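PDB 1D02: type II restriction enzyme MunI from Mycoplasma, which recognises the double-stranded DNA sequence 5'-CAATTG-3' as a homodimer and cuts each strand after the first cytosine. Local coordinates for residues E44-L49 against A83-N88; K50-Q55 against W78-A83; I99-G104 against V151-I156. The protein carries 1 engineered substitution. All blocks are in the same frame, centred on the assembly; numbering follows the deposited sequence.

Contact 1 of 3, residues E44-L49 against A83-N88; sequences EKPKHL and AFAIEN. Engineered in segment 83-88: A83 (natural residue Asp).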
loop_
_atom_site.group_PDB
_atom_site.type_symbol
_atom_site.label_atom_id
_atom_site.label_comp_id
_atom_site.label_asym_id
_atom_site.label_seq_id
_atom_site.Cartn_x
_atom_site.Cartn_y
_atom_site.Cartn_z
ATOM N N GLU D 44 8.817 -5.182 20.215
ATOM C CA GLU D 44 7.401 -4.842 20.079
ATOM C C GLU D 44 7.475 -3.322 19.812
ATOM O O GLU D 44 8.190 -2.592 20.480
ATOM C CB GLU D 44 6.677 -5.215 21.395
ATOM C CG GLU D 44 6.772 -6.737 21.659
ATOM C CD GLU D 44 6.525 -7.201 23.107
ATOM O OE1 GLU D 44 5.743 -6.551 23.840
ATOM O OE2 GLU D 44 7.106 -8.253 23.496
ATOM N N LYS D 45 6.810 -2.827 18.783
ATOM C CA LYS D 45 6.903 -1.386 18.485
ATOM C C LYS D 45 8.339 -0.744 18.465
ATOM O O LYS D 45 8.635 0.226 19.179
ATOM C CB LYS D 45 5.978 -0.593 19.439
ATOM C CG LYS D 45 5.688 0.848 19.026
ATOM C CD LYS D 45 4.698 1.507 19.986
ATOM C CE LYS D 45 4.382 2.943 19.590
ATOM N NZ LYS D 45 3.515 3.604 20.604
ATOM N N PRO D 46 9.246 -1.293 17.642
ATOM C CA PRO D 46 10.634 -0.813 17.472
ATOM C C PRO D 46 10.603 0.670 17.092
ATOM O O PRO D 46 9.659 1.118 16.443
ATOM C CB PRO D 46 11.154 -1.675 16.322
ATOM C CG PRO D 46 9.873 -2.040 15.570
ATOM C CD PRO D 46 8.947 -2.366 16.685
ATOM N N LYS D 47 11.639 1.421 17.470
ATOM C CA LYS D 47 11.701 2.855 17.203
ATOM C C LYS D 47 12.669 3.278 16.103
ATOM O O LYS D 47 12.911 4.469 15.919
ATOM C CB LYS D 47 12.054 3.583 18.505
ATOM C CG LYS D 47 11.049 3.271 19.613
ATOM C CD LYS D 47 11.162 4.229 20.791
ATOM C CE LYS D 47 12.396 4.012 21.631
ATOM N NZ LYS D 47 12.309 4.867 22.877
ATOM N N HIS D 48 13.202 2.311 15.354
ATOM C CA HIS D 48 14.185 2.622 14.311
ATOM C C HIS D 48 13.738 3.543 13.205
ATOM O O HIS D 48 14.569 4.184 12.573
ATOM C CB HIS D 48 14.698 1.336 13.648
ATOM C CG HIS D 48 15.119 0.285 14.625
ATOM N ND1 HIS D 48 14.215 -0.403 15.403
ATOM C CD2 HIS D 48 16.346 -0.162 14.985
ATOM C CE1 HIS D 48 14.867 -1.230 16.203
ATOM N NE2 HIS D 48 16.161 -1.103 15.969
ATOM N N LEU D 49 12.436 3.606 12.969
ATOM C CA LEU D 49 11.865 4.405 11.889
ATOM C C LEU D 49 11.040 5.588 12.410
ATOM O O LEU D 49 10.156 6.094 11.713
ATOM C CB LEU D 49 10.990 3.478 11.025
ATOM C CG LEU D 49 11.763 2.365 10.294
ATOM C CD1 LEU D 49 10.974 1.062 10.316
ATOM C CD2 LEU D 49 12.039 2.797 8.845
ATOM N N ALA D 83 4.672 -2.949 13.843
ATOM C CA ALA D 83 4.082 -3.800 14.881
ATOM C C ALA D 83 5.190 -4.570 15.614
ATOM O O ALA D 83 5.110 -4.798 16.824
ATOM C CB ALA D 83 3.111 -4.786 14.257
ATOM N N PHE D 84 6.223 -4.969 14.876
ATOM C CA PHE D 84 7.331 -5.709 15.495
ATOM C C PHE D 84 8.572 -5.670 14.614
ATOM O O PHE D 84 8.537 -5.152 13.501
ATOM C CB PHE D 84 6.901 -7.179 15.755
ATOM C CG PHE D 84 6.719 -8.025 14.502
ATOM C CD1 PHE D 84 7.768 -8.805 13.994
ATOM C CD2 PHE D 84 5.494 -8.062 13.831
ATOM C CE1 PHE D 84 7.584 -9.592 12.863
ATOM C CE2 PHE D 84 5.309 -8.846 12.694
ATOM C CZ PHE D 84 6.357 -9.614 12.213
ATOM N N ALA D 85 9.687 -6.147 15.152
ATOM C CA ALA D 85 10.907 -6.277 14.355
ATOM C C ALA D 85 11.640 -7.455 14.937
ATOM O O ALA D 85 11.525 -7.736 16.134
ATOM C CB ALA D 85 11.808 -5.028 14.446
ATOM N N ILE D 86 12.396 -8.138 14.086
ATOM C CA ILE D 86 13.215 -9.258 14.534
ATOM C C ILE D 86 14.655 -8.887 14.189
ATOM O O ILE D 86 14.970 -8.629 13.020
ATOM C CB ILE D 86 12.848 -10.564 13.820
ATOM C CG1 ILE D 86 11.463 -11.002 14.281
ATOM C CG2 ILE D 86 13.889 -11.649 14.143
ATOM C CD1 ILE D 86 10.912 -12.154 13.536
ATOM N N GLU D 87 15.513 -8.833 15.206
ATOM C CA GLU D 87 16.913 -8.492 14.947
ATOM C C GLU D 87 17.845 -9.648 15.241
ATOM O O GLU D 87 17.651 -10.374 16.223
ATOM C CB GLU D 87 17.374 -7.305 15.818
ATOM C CG GLU D 87 18.878 -6.970 15.620
ATOM C CD GLU D 87 19.319 -5.712 16.334
ATOM O OE1 GLU D 87 18.491 -5.085 17.028
ATOM O OE2 GLU D 87 20.507 -5.345 16.200
ATOM N N ASN D 88 18.839 -9.833 14.376
ATOM C CA ASN D 88 19.903 -10.812 14.613
ATOM C C ASN D 88 20.942 -9.896 15.293
ATOM O O ASN D 88 21.525 -9.026 14.629
ATOM C CB ASN D 88 20.433 -11.328 13.289
ATOM C CG ASN D 88 21.688 -12.176 13.452
ATOM O OD1 ASN D 88 22.481 -11.971 14.385
ATOM N ND2 ASN D 88 21.879 -13.107 12.533
HETATM O O HOH W 1 18.347 -2.358 17.159
#
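The carbonyl oxygen A83 O is gripped twice: K45 N donates to it over 3.3 Å, and Y28 OH of helix 27-34 bonds to it as well. The K45 bond is almost straight at its hydrogen (176°), although the donor stands well above the carbonyl plane, 62° out of it. Here strand 40-44 ends beside strand 84-88 in the mixed sheet of a PD-(D/E)XK nuclease fold, and A83 with F84 forms a classic beta bulge facing G97. A83 is engineered, the natural residue being Asp. E44 and F84 make an antiparallel non-hydrogen-bonded pair. Both send their side chains to the face lined by helix 27-34, where the phenyl ring is buried while the glutamate remains exposed. K45 adopts left-handed backbone angles, and P46 then turns its ring back onto strand 84-88. P46 CG rests 3.7 Å from A85 CB, and P46 CD lies 3.9 Å from F84 CA. Proline suits this buried place because its ring is apolar and its nitrogen has no hydrogen to satisfy, and alanine offers it a compact methyl. Farther along, E87 runs extended, with CG anti to the backbone N (chi1 177°). A water donates to E87 OE1 at 2.7 Å and is hydrogen-bonded to H48 NE2 at 2.8 Å, lying in the plane of the imidazole at its edge.

Contact 2 of 3, residues K50-Q55 against W78-A83; sequences KNLYAQ and WGVSPA. Engineered in segment 78-83: A83 (natural residue Asp). With nucleotides of chain A.
With CG beside the backbone N in both, chi1 of -66° puts the W78 indole where A54 CB lies over one of its faces, toward the rim, and chi1 of -46° puts the Y53 ring beside W78 O and G79. The pairing joins two irregular loops of the PD-(D/E)XK fold; the second grips the DNA backbone and leads to P82 and the engineered A83, Asp in the natural sequence, which probably forms the PD element of the family. One carbonyl fastens the loops: W78 O accepts from two consecutive amides, L52 N at 2.7 Å and Y53 N at 2.9 Å. A small methyl suits A54 because it can lie close to the flat indole, CB 3.7 Å from W78 CE3. Y53 crosses V80 at about a right angle, bringing Y53 OH to 3.6 Å from V80 CG1. The same hydroxyl bonds W169 NE1 of the second subunit, whose K161 makes a cation-pi contact with W78, so tyrosine and tryptophan serve the dimer interface too. A water accepts from W78 N and A54 N and donates to N51 OD1. G79 suits its place because a CB there would run into K50 O and crowd the N51 amide. G79 N donates to OP1 of DC2 of chain A at 2.8 Å. Two residues on, S81 N donates to OP1 of DC3 of chain A at 2.8 Å, nearly straight (172°).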
loop_
_atom_site.group_PDB
_atom_site.type_symbol
_atom_site.label_atom_id
_atom_site.label_comp_id
_atom_site.label_asym_id
_atom_site.label_seq_id
_atom_site.Cartn_x
_atom_site.Cartn_y
_atom_site.Cartn_z
ATOM N N LYS D 50 11.349 6.027 13.626
ATOM C CA LYS D 50 10.648 7.133 14.260
ATOM C C LYS D 50 10.886 8.491 13.580
ATOM O O LYS D 50 10.045 9.381 13.666
ATOM C CB LYS D 50 11.110 7.225 15.732
ATOM C CG LYS D 50 10.437 8.279 16.621
ATOM C CD LYS D 50 11.333 8.594 17.844
ATOM C CE LYS D 50 10.749 8.151 19.194
ATOM N NZ LYS D 50 9.468 8.846 19.561
ATOM N N ASN D 51 12.032 8.649 12.908
ATOM C CA ASN D 51 12.387 9.952 12.327
ATOM C C ASN D 51 12.565 9.845 10.825
ATOM O O ASN D 51 13.660 9.547 10.348
ATOM C CB ASN D 51 13.693 10.437 13.009
ATOM C CG ASN D 51 14.086 11.849 12.610
ATOM O OD1 ASN D 51 13.392 12.504 11.853
ATOM N ND2 ASN D 51 15.214 12.321 13.129
ATOM N N LEU D 52 11.491 10.093 10.075
ATOM C CA LEU D 52 11.537 9.971 8.629
ATOM C C LEU D 52 11.111 11.135 7.749
ATOM O O LEU D 52 11.733 11.399 6.702
ATOM C CB LEU D 52 10.654 8.808 8.167
ATOM C CG LEU D 52 10.887 7.368 8.593
ATOM C CD1 LEU D 52 9.798 6.497 7.923
ATOM C CD2 LEU D 52 12.283 6.933 8.164
ATOM N N TYR D 53 10.046 11.814 8.165
ATOM C CA TYR D 53 9.422 12.806 7.318
ATOM C C TYR D 53 9.586 14.283 7.481
ATOM O O TYR D 53 9.433 15.006 6.500
ATOM C CB TYR D 53 7.902 12.563 7.304
ATOM C CG TYR D 53 7.459 11.137 7.109
ATOM C CD1 TYR D 53 6.480 10.569 7.939
ATOM C CD2 TYR D 53 7.936 10.384 6.045
ATOM C CE1 TYR D 53 5.987 9.285 7.694
ATOM C CE2 TYR D 53 7.452 9.099 5.794
ATOM C CZ TYR D 53 6.474 8.563 6.618
ATOM O OH TYR D 53 5.949 7.317 6.356
ATOM N N ALA D 54 9.861 14.751 8.691
ATOM C CA ALA D 54 9.887 16.189 8.887
ATOM C C ALA D 54 10.882 17.002 8.065
ATOM O O ALA D 54 10.612 18.169 7.776
ATOM C CB ALA D 54 10.029 16.517 10.383
ATOM N N GLN D 55 12.017 16.407 7.686
ATOM C CA GLN D 55 13.004 17.149 6.903
ATOM C C GLN D 55 12.864 16.908 5.413
ATOM O O GLN D 55 13.752 17.273 4.631
ATOM C CB GLN D 55 14.431 16.799 7.362
ATOM C CG GLN D 55 14.681 17.093 8.831
ATOM C CD GLN D 55 16.121 16.845 9.281
ATOM O OE1 GLN D 55 16.963 17.764 9.276
ATOM N NE2 GLN D 55 16.407 15.630 9.668
ATOM N N TRP D 78 8.912 12.608 12.862
ATOM C CA TRP D 78 7.675 12.046 12.308
ATOM C C TRP D 78 8.072 10.803 11.523
ATOM O O TRP D 78 8.911 10.854 10.619
ATOM C CB TRP D 78 6.961 13.026 11.363
ATOM C CG TRP D 78 6.437 14.261 12.030
ATOM C CD1 TRP D 78 6.070 14.401 13.344
ATOM C CD2 TRP D 78 6.173 15.509 11.400
ATOM N NE1 TRP D 78 5.579 15.676 13.566
ATOM C CE2 TRP D 78 5.634 16.374 12.387
ATOM C CE3 TRP D 78 6.335 15.987 10.088
ATOM C CZ2 TRP D 78 5.253 17.684 12.103
ATOM C CZ3 TRP D 78 5.955 17.295 9.809
ATOM C CH2 TRP D 78 5.419 18.128 10.816
ATOM N N GLY D 79 7.461 9.678 11.854
ATOM C CA GLY D 79 7.830 8.463 11.168
ATOM C C GLY D 79 6.779 7.397 11.310
ATOM O O GLY D 79 5.574 7.705 11.331
ATOM N N VAL D 80 7.231 6.147 11.401
ATOM C CA VAL D 80 6.318 5.021 11.541
ATOM C C VAL D 80 6.706 4.139 12.732
ATOM O O VAL D 80 7.815 4.228 13.279
ATOM C CB VAL D 80 6.273 4.146 10.243
ATOM C CG1 VAL D 80 5.775 4.993 9.034
ATOM C CG2 VAL D 80 7.665 3.581 9.970
ATOM N N SER D 81 5.772 3.287 13.134
ATOM C CA SER D 81 5.973 2.418 14.275
ATOM C C SER D 81 5.505 1.021 13.872
ATOM O O SER D 81 4.301 0.704 13.949
ATOM C CB SER D 81 5.160 2.976 15.450
ATOM O OG SER D 81 5.165 2.084 16.556
ATOM N N PRO D 82 6.434 0.187 13.375
ATOM C CA PRO D 82 6.083 -1.176 12.967
ATOM C C PRO D 82 5.509 -1.959 14.140
ATOM O O PRO D 82 5.826 -1.672 15.291
ATOM C CB PRO D 82 7.413 -1.767 12.521
ATOM C CG PRO D 82 8.157 -0.598 12.009
ATOM C CD PRO D 82 7.853 0.470 13.072
ATOM N N ALA D 83 4.672 -2.949 13.843
ATOM C CA ALA D 83 4.082 -3.800 14.881
ATOM C C ALA D 83 5.190 -4.570 15.614
ATOM O O ALA D 83 5.110 -4.798 16.824
ATOM C CB ALA D 83 3.111 -4.786 14.257
ATOM P P DC A 2 4.321 10.462 14.481
ATOM O OP1 DC A 2 5.679 10.029 14.045
ATOM O OP2 DC A 2 3.543 11.453 13.681
ATOM O "O5'" DC A 2 3.450 9.148 14.632
ATOM C "C5'" DC A 2 4.024 8.025 15.285
ATOM C "C4'" DC A 2 3.109 6.834 15.175
ATOM O "O4'" DC A 2 1.958 7.038 16.029
ATOM C "C3'" DC A 2 2.581 6.528 13.773
ATOM O "O3'" DC A 2 2.905 5.152 13.501
ATOM C "C2'" DC A 2 1.085 6.830 13.874
ATOM C "C1'" DC A 2 0.780 6.638 15.352
ATOM N N1 DC A 2 -0.324 7.454 15.890
ATOM C C2 DC A 2 -1.361 6.824 16.588
ATOM O O2 DC A 2 -1.334 5.581 16.729
ATOM N N3 DC A 2 -2.363 7.579 17.090
ATOM C C4 DC A 2 -2.354 8.905 16.931
ATOM N N4 DC A 2 -3.354 9.622 17.477
ATOM C C5 DC A 2 -1.313 9.571 16.217
ATOM C C6 DC A 2 -0.330 8.809 15.718
ATOM P P DC A 3 2.249 4.367 12.260
ATOM O OP1 DC A 3 3.264 3.365 11.869
ATOM O OP2 DC A 3 1.683 5.265 11.234
ATOM O "O5'" DC A 3 1.063 3.560 12.954
ATOM C "C5'" DC A 3 1.352 2.700 14.046
ATOM C "C4'" DC A 3 0.147 1.861 14.389
ATOM O "O4'" DC A 3 -0.881 2.700 14.975
ATOM C "C3'" DC A 3 -0.519 1.099 13.242
ATOM O "O3'" DC A 3 -0.919 -0.154 13.801
ATOM C "C2'" DC A 3 -1.718 1.977 12.905
ATOM C "C1'" DC A 3 -2.107 2.538 14.274
ATOM N N1 DC A 3 -2.774 3.857 14.220
ATOM C C2 DC A 3 -4.008 4.026 14.885
ATOM O O2 DC A 3 -4.485 3.078 15.516
ATOM N N3 DC A 3 -4.642 5.221 14.818
ATOM C C4 DC A 3 -4.107 6.226 14.126
ATOM N N4 DC A 3 -4.809 7.387 14.057
ATOM C C5 DC A 3 -2.846 6.100 13.457
ATOM C C6 DC A 3 -2.219 4.902 13.530
HETATM O O HOH W 2 11.061 13.513 11.146
#

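Contact 3 of 3, residues I99-G104 against V151-I156; sequences IKRQDG and VFEGDI. With nucleotides of chain A.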
loop_
_atom_site.group_PDB
_atom_site.type_symbol
_atom_site.label_atom_id
_atom_site.label_comp_id
_atom_site.label_asym_id
_atom_site.label_seq_id
_atom_site.Cartn_x
_atom_site.Cartn_y
_atom_site.Cartn_z
ATOM N N ILE D 99 1.247 -6.548 11.486
ATOM C CA ILE D 99 0.262 -7.554 11.828
ATOM C C ILE D 99 -1.067 -6.955 11.388
ATOM O O ILE D 99 -1.470 -5.897 11.893
ATOM C CB ILE D 99 0.238 -7.826 13.351
ATOM C CG1 ILE D 99 1.584 -8.450 13.796
ATOM C CG2 ILE D 99 -0.907 -8.778 13.690
ATOM C CD1 ILE D 99 1.658 -8.745 15.264
ATOM N N LYS D 100 -1.742 -7.616 10.456
ATOM C CA LYS D 100 -3.017 -7.108 9.962
ATOM C C LYS D 100 -4.108 -8.104 10.314
ATOM O O LYS D 100 -4.143 -9.208 9.783
ATOM C CB LYS D 100 -2.926 -6.885 8.444
ATOM C CG LYS D 100 -2.155 -5.608 8.090
ATOM C CD LYS D 100 -2.954 -4.378 8.554
ATOM C CE LYS D 100 -2.111 -3.106 8.663
ATOM N NZ LYS D 100 -1.117 -3.186 9.770
ATOM N N ARG D 101 -4.976 -7.730 11.249
ATOM C CA ARG D 101 -6.069 -8.614 11.676
ATOM C C ARG D 101 -7.328 -8.115 11.010
ATOM O O ARG D 101 -7.580 -6.911 11.002
ATOM C CB ARG D 101 -6.269 -8.534 13.196
ATOM C CG ARG D 101 -4.981 -8.659 13.992
ATOM C CD ARG D 101 -5.203 -8.591 15.518
ATOM N NE ARG D 101 -3.930 -8.482 16.251
ATOM C CZ ARG D 101 -3.224 -7.353 16.379
ATOM N NH1 ARG D 101 -3.664 -6.222 15.833
ATOM N NH2 ARG D 101 -2.065 -7.355 17.037
ATOM N N GLN D 102 -8.122 -9.020 10.456
ATOM C CA GLN D 102 -9.366 -8.572 9.799
ATOM C C GLN D 102 -10.350 -9.714 9.637
ATOM O O GLN D 102 -9.953 -10.889 9.547
ATOM C CB GLN D 102 -9.039 -7.982 8.419
ATOM C CG GLN D 102 -10.186 -7.206 7.734
ATOM C CD GLN D 102 -9.658 -6.332 6.600
ATOM O OE1 GLN D 102 -10.019 -6.502 5.410
ATOM N NE2 GLN D 102 -8.788 -5.402 6.954
ATOM N N ASP D 103 -11.636 -9.369 9.628
ATOM C CA ASP D 103 -12.674 -10.371 9.431
ATOM C C ASP D 103 -12.661 -10.853 7.986
ATOM O O ASP D 103 -11.836 -10.411 7.180
ATOM C CB ASP D 103 -14.049 -9.801 9.797
ATOM C CG ASP D 103 -14.190 -9.537 11.289
ATOM O OD1 ASP D 103 -13.552 -10.260 12.087
ATOM O OD2 ASP D 103 -14.945 -8.610 11.664
ATOM N N GLY D 104 -13.559 -11.782 7.662
ATOM C CA GLY D 104 -13.596 -12.305 6.314
ATOM C C GLY D 104 -14.787 -13.207 6.043
ATOM O O GLY D 104 -15.514 -13.615 6.938
ATOM N N VAL D 151 2.192 -10.174 8.689
ATOM C CA VAL D 151 1.486 -11.353 9.191
ATOM C C VAL D 151 0.003 -11.014 9.290
ATOM O O VAL D 151 -0.374 -10.044 9.975
ATOM C CB VAL D 151 2.015 -11.769 10.573
ATOM C CG1 VAL D 151 1.199 -12.948 11.107
ATOM C CG2 VAL D 151 3.508 -12.150 10.455
ATOM N N PHE D 152 -0.826 -11.776 8.578
ATOM C CA PHE D 152 -2.280 -11.575 8.591
ATOM C C PHE D 152 -2.874 -12.541 9.609
ATOM O O PHE D 152 -2.362 -13.654 9.787
ATOM C CB PHE D 152 -2.888 -11.842 7.210
ATOM C CG PHE D 152 -2.462 -10.851 6.146
ATOM C CD1 PHE D 152 -1.389 -11.134 5.296
ATOM C CD2 PHE D 152 -3.121 -9.641 6.006
ATOM C CE1 PHE D 152 -0.973 -10.218 4.317
ATOM C CE2 PHE D 152 -2.718 -8.712 5.031
ATOM C CZ PHE D 152 -1.641 -8.997 4.183
ATOM N N GLU D 153 -3.960 -12.115 10.248
ATOM C CA GLU D 153 -4.632 -12.899 11.293
ATOM C C GLU D 153 -6.123 -12.645 11.159
ATOM O O GLU D 153 -6.520 -11.639 10.572
ATOM C CB GLU D 153 -4.200 -12.417 12.686
ATOM C CG GLU D 153 -2.723 -12.664 13.012
ATOM C CD GLU D 153 -2.285 -12.119 14.383
ATOM O OE1 GLU D 153 -3.098 -11.509 15.109
ATOM O OE2 GLU D 153 -1.088 -12.289 14.721
ATOM N N GLY D 154 -6.936 -13.535 11.726
ATOM C CA GLY D 154 -8.385 -13.353 11.658
ATOM C C GLY D 154 -9.017 -14.121 10.509
ATOM O O GLY D 154 -8.340 -14.823 9.748
ATOM N N ASP D 155 -10.330 -13.990 10.356
ATOM C CA ASP D 155 -10.998 -14.718 9.278
ATOM C C ASP D 155 -10.514 -14.334 7.872
ATOM O O ASP D 155 -10.702 -15.096 6.915
ATOM C CB ASP D 155 -12.521 -14.550 9.419
ATOM C CG ASP D 155 -13.084 -15.391 10.544
ATOM O OD1 ASP D 155 -14.194 -15.099 11.029
ATOM O OD2 ASP D 155 -12.417 -16.362 10.939
ATOM N N ILE D 156 -9.873 -13.174 7.723
ATOM C CA ILE D 156 -9.372 -12.803 6.398
ATOM C C ILE D 156 -8.440 -13.887 5.868
ATOM O O ILE D 156 -8.393 -14.135 4.660
ATOM C CB ILE D 156 -8.621 -11.431 6.435
ATOM C CG1 ILE D 156 -8.140 -11.037 5.034
ATOM C CG2 ILE D 156 -7.451 -11.493 7.415
ATOM C CD1 ILE D 156 -7.510 -9.604 4.980
ATOM P P DT A 6 -12.161 -5.838 11.408
ATOM O OP1 DT A 6 -11.605 -6.377 12.671
ATOM O OP2 DT A 6 -12.324 -6.724 10.228
ATOM O "O5'" DT A 6 -13.558 -5.156 11.712
ATOM C "C5'" DT A 6 -13.724 -4.463 12.930
ATOM C "C4'" DT A 6 -14.405 -3.141 12.688
ATOM O "O4'" DT A 6 -13.522 -2.249 11.967
ATOM C "C3'" DT A 6 -15.661 -3.256 11.832
ATOM O "O3'" DT A 6 -16.802 -3.346 12.670
ATOM C "C2'" DT A 6 -15.682 -1.961 11.028
ATOM C "C1'" DT A 6 -14.288 -1.353 11.160
ATOM N N1 DT A 6 -13.649 -1.301 9.841
ATOM C C2 DT A 6 -13.566 -0.101 9.163
ATOM O O2 DT A 6 -13.980 0.950 9.627
ATOM N N3 DT A 6 -12.978 -0.177 7.926
ATOM C C4 DT A 6 -12.473 -1.311 7.316
ATOM O O4 DT A 6 -11.980 -1.237 6.187
ATOM C C5 DT A 6 -12.583 -2.529 8.097
ATOM C C7 DT A 6 -12.065 -3.804 7.527
ATOM C C6 DT A 6 -13.153 -2.461 9.302
ATOM P P DA A 5 -7.142 -4.469 15.187
ATOM O OP1 DA A 5 -7.908 -4.835 16.400
ATOM O OP2 DA A 5 -6.087 -5.365 14.690
ATOM O "O5'" DA A 5 -8.086 -4.204 13.918
ATOM C "C5'" DA A 5 -9.468 -4.008 14.060
ATOM C "C4'" DA A 5 -10.084 -3.550 12.756
ATOM O "O4'" DA A 5 -9.592 -2.240 12.405
ATOM C "C3'" DA A 5 -9.958 -4.412 11.488
ATOM O "O3'" DA A 5 -11.265 -4.599 10.940
ATOM C "C2'" DA A 5 -9.234 -3.491 10.509
ATOM C "C1'" DA A 5 -9.696 -2.129 11.008
ATOM N N9 DA A 5 -8.926 -0.960 10.587
ATOM C C8 DA A 5 -7.577 -0.876 10.341
ATOM N N7 DA A 5 -7.182 0.317 9.981
ATOM C C5 DA A 5 -8.340 1.072 9.979
ATOM C C6 DA A 5 -8.592 2.432 9.672
ATOM N N6 DA A 5 -7.644 3.299 9.297
ATOM N N1 DA A 5 -9.868 2.872 9.758
ATOM C C2 DA A 5 -10.814 1.999 10.123
ATOM N N3 DA A 5 -10.700 0.705 10.435
ATOM C C4 DA A 5 -9.425 0.301 10.348
ATOM P P DA A 4 -1.780 -1.221 12.955
ATOM O OP1 DA A 4 -1.206 -2.548 13.288
ATOM O OP2 DA A 4 -1.961 -0.826 11.533
ATOM O "O5'" DA A 4 -3.194 -1.125 13.679
ATOM C "C5'" DA A 4 -3.312 -1.326 15.080
ATOM C "C4'" DA A 4 -4.771 -1.409 15.466
ATOM O "O4'" DA A 4 -5.419 -0.129 15.294
ATOM C "C3'" DA A 4 -5.591 -2.403 14.656
ATOM O "O3'" DA A 4 -6.530 -3.023 15.541
ATOM C "C2'" DA A 4 -6.267 -1.531 13.601
ATOM C "C1'" DA A 4 -6.474 -0.215 14.339
ATOM N N9 DA A 4 -6.411 1.006 13.527
ATOM C C8 DA A 4 -5.383 1.421 12.713
ATOM N N7 DA A 4 -5.559 2.620 12.209
ATOM C C5 DA A 4 -6.794 3.014 12.703
ATOM C C6 DA A 4 -7.525 4.214 12.575
ATOM N N6 DA A 4 -7.101 5.268 11.877
ATOM N N1 DA A 4 -8.713 4.298 13.218
ATOM C C2 DA A 4 -9.129 3.244 13.932
ATOM N N3 DA A 4 -8.532 2.070 14.133
ATOM C C4 DA A 4 -7.347 2.021 13.491
HETATM O O HOH W 3 -11.744 -12.477 12.292
HETATM O O HOH W 4 -15.454 -12.978 9.620
#
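R101 lies side by side with E153, pointing the same way, its aliphatic part and NE running between glutamate and phosphate. R101 CB is 3.5 Å from OP2 of DA5 of chain A. CG, beside the backbone N (chi1 -48°), and CD continue between that oxygen and E153 OE1. R101 NE makes a salt bridge, 3.3 Å to E153 OE1, with the guanidinium and carboxylate planes 72° apart. R101 CZ comes 3.9 Å from OP2 of DA5 of chain A, and NH1 donates to that oxygen at 2.8 Å, in the guanidinium plane at its edge. An arginine extended from CG to NE suits this place because it can serve a carboxylate and a phosphate together.

Beneath these groups the strands run parallel: K100 N bonds V151 O, E153 N bonds K100 O, and Q102 N bonds E153 O. Beyond the strands I156 N donates to Q102 O at 2.9 Å. D103 N donates to OP2 of DT6 of chain A at 2.8 Å. On the other face K100 CB packs 3.7 Å from F152 CD2, but the rest of the bent chain leads away to the DNA, where NZ bonds OP2 of DA4 of chain A at 3.1 Å. That phosphate follows the first cytosine of the recognition sequence, as expected for the lysine of the E-X-K element, E98 to K100, in a PD-(D/E)XK active site.

Overall arrangement
From the N terminus, the chain leaves strand 40-44 into residues 44-55, makes a long excursion containing the short helix 60-63, and returns through residues 78-88. Contact 2 closes the inner part of this excursion and contact 1 the outer part, so contact 2 lies within contact 1; L49 O and V80 N, 2.9 Å apart and probably hydrogen-bonded, join them, and both include A83. Strand 84-88 then leads to strand 93-101, its neighbour in the sheet. Contact 3 closes a separate, later loop by pairing 93-101 with 148-153. F84 packs on I99 and V151, tying contact 1 to contact 3 across the sheet, while contact 2 reaches out to DNA and the second subunit.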